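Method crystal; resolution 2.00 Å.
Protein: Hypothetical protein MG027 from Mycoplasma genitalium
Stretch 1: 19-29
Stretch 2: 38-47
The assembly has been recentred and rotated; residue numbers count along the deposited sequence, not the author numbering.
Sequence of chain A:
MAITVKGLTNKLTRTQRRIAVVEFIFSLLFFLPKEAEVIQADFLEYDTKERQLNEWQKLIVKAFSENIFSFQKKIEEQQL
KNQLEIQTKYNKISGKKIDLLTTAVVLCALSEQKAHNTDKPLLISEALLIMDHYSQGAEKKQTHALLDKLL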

# COMPACT_ATOMS: atom_id res chain seq x y z
N ILE A 19 8.01 -4.23 1.12
CA ILE A 19 7.45 -5.22 2.07
C ILE A 19 7.44 -4.66 3.50
O ILE A 19 6.45 -4.79 4.22
CB ILE A 19 8.19 -6.58 1.96
CG1 ILE A 19 7.85 -7.28 0.63
CG2 ILE A 19 7.83 -7.49 3.11
CD1 ILE A 19 8.72 -8.50 0.26
N ALA A 20 8.51 -3.97 3.88
CA ALA A 20 8.59 -3.34 5.20
C ALA A 20 7.48 -2.30 5.44
O ALA A 20 6.96 -2.19 6.54
CB ALA A 20 9.99 -2.72 5.42
N VAL A 21 7.11 -1.54 4.42
CA VAL A 21 6.04 -0.56 4.56
C VAL A 21 4.69 -1.28 4.67
O VAL A 21 3.86 -0.99 5.54
CB VAL A 21 6.09 0.41 3.39
CG1 VAL A 21 5.01 1.45 3.51
CG2 VAL A 21 7.47 1.10 3.35
N VAL A 22 4.49 -2.27 3.80
CA VAL A 22 3.26 -3.05 3.81
C VAL A 22 2.99 -3.68 5.19
O VAL A 22 1.88 -3.61 5.73
CB VAL A 22 3.33 -4.16 2.75
CG1 VAL A 22 2.21 -5.19 2.97
CG2 VAL A 22 3.22 -3.56 1.35
N GLU A 23 4.01 -4.31 5.76
CA GLU A 23 3.85 -4.97 7.05
C GLU A 23 3.51 -3.93 8.12
O GLU A 23 2.68 -4.18 8.98
CB GLU A 23 5.11 -5.76 7.44
CG GLU A 23 4.89 -7.24 7.69
CD GLU A 23 3.51 -7.61 8.23
OE1 GLU A 23 3.40 -7.85 9.46
OE2 GLU A 23 2.53 -7.68 7.42
N PHE A 24 4.15 -2.77 8.02
CA PHE A 24 3.89 -1.67 8.95
C PHE A 24 2.42 -1.20 8.88
O PHE A 24 1.72 -1.14 9.90
CB PHE A 24 4.83 -0.52 8.62
CG PHE A 24 4.59 0.70 9.43
CD1 PHE A 24 4.88 0.73 10.78
CD2 PHE A 24 4.10 1.86 8.83
CE1 PHE A 24 4.64 1.89 11.53
CE2 PHE A 24 3.87 3.00 9.54
CZ PHE A 24 4.14 3.02 10.91
N ILE A 25 1.98 -0.87 7.67
CA ILE A 25 0.63 -0.39 7.42
C ILE A 25 -0.33 -1.46 7.96
O ILE A 25 -1.22 -1.14 8.74
CB ILE A 25 0.39 -0.17 5.90
CG1 ILE A 25 1.21 1.01 5.37
CG2 ILE A 25 -1.08 0.08 5.64
CD1 ILE A 25 1.25 1.12 3.86
N PHE A 26 -0.09 -2.72 7.60
CA PHE A 26 -0.90 -3.85 8.05
C PHE A 26 -1.13 -3.87 9.55
O PHE A 26 -2.25 -4.12 10.00
CB PHE A 26 -0.23 -5.19 7.67
CG PHE A 26 -1.01 -6.39 8.11
CD1 PHE A 26 -2.32 -6.56 7.72
CD2 PHE A 26 -0.42 -7.37 8.91
CE1 PHE A 26 -3.06 -7.67 8.11
CE2 PHE A 26 -1.14 -8.50 9.31
CZ PHE A 26 -2.47 -8.65 8.91
N SER A 27 -0.06 -3.62 10.31
CA SER A 27 -0.09 -3.68 11.77
C SER A 27 -0.92 -2.56 12.35
O SER A 27 -1.42 -2.68 13.47
CB SER A 27 1.32 -3.64 12.36
OG SER A 27 1.95 -2.36 12.15
N LEU A 28 -1.06 -1.47 11.59
CA LEU A 28 -1.83 -0.30 11.98
C LEU A 28 -3.31 -0.42 11.65
O LEU A 28 -4.15 0.20 12.33
CB LEU A 28 -1.31 0.96 11.26
CG LEU A 28 0.05 1.63 11.53
CD1 LEU A 28 0.27 2.69 10.49
CD2 LEU A 28 0.11 2.28 12.90
N LEU A 29 -3.67 -1.19 10.62
CA LEU A 29 -5.07 -1.21 10.20
C LEU A 29 -6.02 -1.83 11.23
O LEU A 29 -7.22 -1.64 11.13
CB LEU A 29 -5.24 -1.87 8.83
CG LEU A 29 -4.60 -1.06 7.70
CD1 LEU A 29 -4.64 -1.86 6.41
CD2 LEU A 29 -5.28 0.32 7.54
N VAL A 38 1.90 10.95 14.52
CA VAL A 38 2.01 9.76 15.36
C VAL A 38 2.43 8.53 14.53
O VAL A 38 3.32 7.81 14.96
CB VAL A 38 0.71 9.53 16.16
CG1 VAL A 38 0.69 8.16 16.82
CG2 VAL A 38 0.56 10.65 17.21
N ILE A 39 1.83 8.31 13.36
CA ILE A 39 2.17 7.17 12.51
C ILE A 39 3.62 7.28 12.02
O ILE A 39 4.37 6.30 12.03
CB ILE A 39 1.25 7.09 11.30
CG1 ILE A 39 -0.20 6.77 11.70
CG2 ILE A 39 1.72 5.98 10.38
CD1 ILE A 39 -1.24 7.22 10.64
N GLN A 40 3.97 8.49 11.56
CA GLN A 40 5.34 8.82 11.17
C GLN A 40 6.33 8.54 12.32
O GLN A 40 7.35 7.95 12.06
CB GLN A 40 5.43 10.28 10.69
CG GLN A 40 4.56 10.59 9.43
CD GLN A 40 4.49 12.08 9.08
OE1 GLN A 40 5.49 12.79 9.16
NE2 GLN A 40 3.30 12.55 8.70
N ALA A 41 6.03 8.94 13.56
CA ALA A 41 6.90 8.60 14.71
C ALA A 41 6.88 7.10 15.09
O ALA A 41 7.91 6.57 15.52
CB ALA A 41 6.58 9.44 15.91
N ASP A 42 5.73 6.43 14.91
CA ASP A 42 5.62 4.97 15.13
C ASP A 42 6.54 4.22 14.14
O ASP A 42 7.15 3.21 14.49
CB ASP A 42 4.17 4.47 14.89
CG ASP A 42 3.18 4.85 16.01
OD1 ASP A 42 3.53 5.61 16.93
OD2 ASP A 42 2.02 4.39 16.03
N PHE A 43 6.61 4.72 12.91
CA PHE A 43 7.50 4.17 11.87
C PHE A 43 8.95 4.23 12.29
O PHE A 43 9.67 3.30 12.03
CB PHE A 43 7.36 4.91 10.53
CG PHE A 43 7.90 4.12 9.33
CD1 PHE A 43 7.56 2.78 9.13
CD2 PHE A 43 8.71 4.74 8.39
CE1 PHE A 43 8.02 2.08 8.02
CE2 PHE A 43 9.18 4.05 7.27
CZ PHE A 43 8.83 2.72 7.08
N LEU A 44 9.37 5.31 12.94
CA LEU A 44 10.72 5.35 13.48
C LEU A 44 11.00 4.26 14.52
O LEU A 44 12.09 3.67 14.49
CB LEU A 44 11.04 6.71 14.10
CG LEU A 44 10.86 7.96 13.24
CD1 LEU A 44 11.58 9.11 13.91
CD2 LEU A 44 11.36 7.74 11.81
N GLU A 45 10.05 4.00 15.43
CA GLU A 45 10.22 2.96 16.47
C GLU A 45 10.16 1.54 15.90
O GLU A 45 10.53 0.57 16.58
CB GLU A 45 9.14 3.06 17.54
CG GLU A 45 9.21 4.31 18.38
CD GLU A 45 8.63 4.08 19.75
OE1 GLU A 45 7.42 4.31 19.90
OE2 GLU A 45 9.39 3.64 20.66
N TYR A 46 9.65 1.45 14.68
CA TYR A 46 9.51 0.21 13.92
C TYR A 46 10.85 -0.25 13.30
O TYR A 46 10.97 -1.38 12.85
CB TYR A 46 8.54 0.48 12.77
CG TYR A 46 8.11 -0.71 11.98
CD1 TYR A 46 7.37 -1.71 12.58
CD2 TYR A 46 8.39 -0.81 10.62
CE1 TYR A 46 6.94 -2.78 11.86
CE2 TYR A 46 7.98 -1.89 9.89
CZ TYR A 46 7.25 -2.87 10.53
OH TYR A 46 6.82 -3.98 9.86
N ASP A 47 11.83 0.65 13.27
CA ASP A 47 13.13 0.41 12.66
C ASP A 47 13.93 -0.59 13.46
O ASP A 47 13.81 -0.65 14.70
CB ASP A 47 13.90 1.75 12.55
CG ASP A 47 15.10 1.70 11.60
OD1 ASP A 47 15.18 0.83 10.70
OD2 ASP A 47 16.01 2.55 11.68

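This is a small, largely apolar contact between two helical stretches, organised around one aromatic residue, Phe24, with no hydrogen bond crossing between the stretches. The helix axes come no closer than 11.4 Å and their directions differ by 122°, and large side chains fill the space between them. Phe24 contributes the largest share: its CA-to-CB bond points toward the second stretch, and it loses more surface here than any other residue.

Two aromatic partners engage it differently. Phe43 turns its edge to the face of Phe24, with Phe24 CD2 and Phe43 CD1 3.6 Å apart. Phe24 in turn directs its own edge toward the face of Tyr46, while Phe24 CB sits over that same ring, 3.7 Å from Tyr46 CE2. One phenylalanine thus offers a face to one neighbour and an edge to another.

Further along, Ile39 adds apolar packing. Ile39 CG2 touches both Phe24 CE2 (3.8 Å) and Leu28 CD1 (3.6 Å), joining residues one helical turn apart.

Polar atoms add no hydrogen bond across the contact. Tyr46 OH lies 3.5 Å from Phe24 N, but the angle is poor, and that amide already bonds to Ala20 O within its helix. Likewise, Ser27 OG donates to Phe24 O (2.6 Å), satisfying its hydroxyl locally. The contact is made by ring and methyl packing, while these polar groups of Phe24 and Ser27 bond within their own helix.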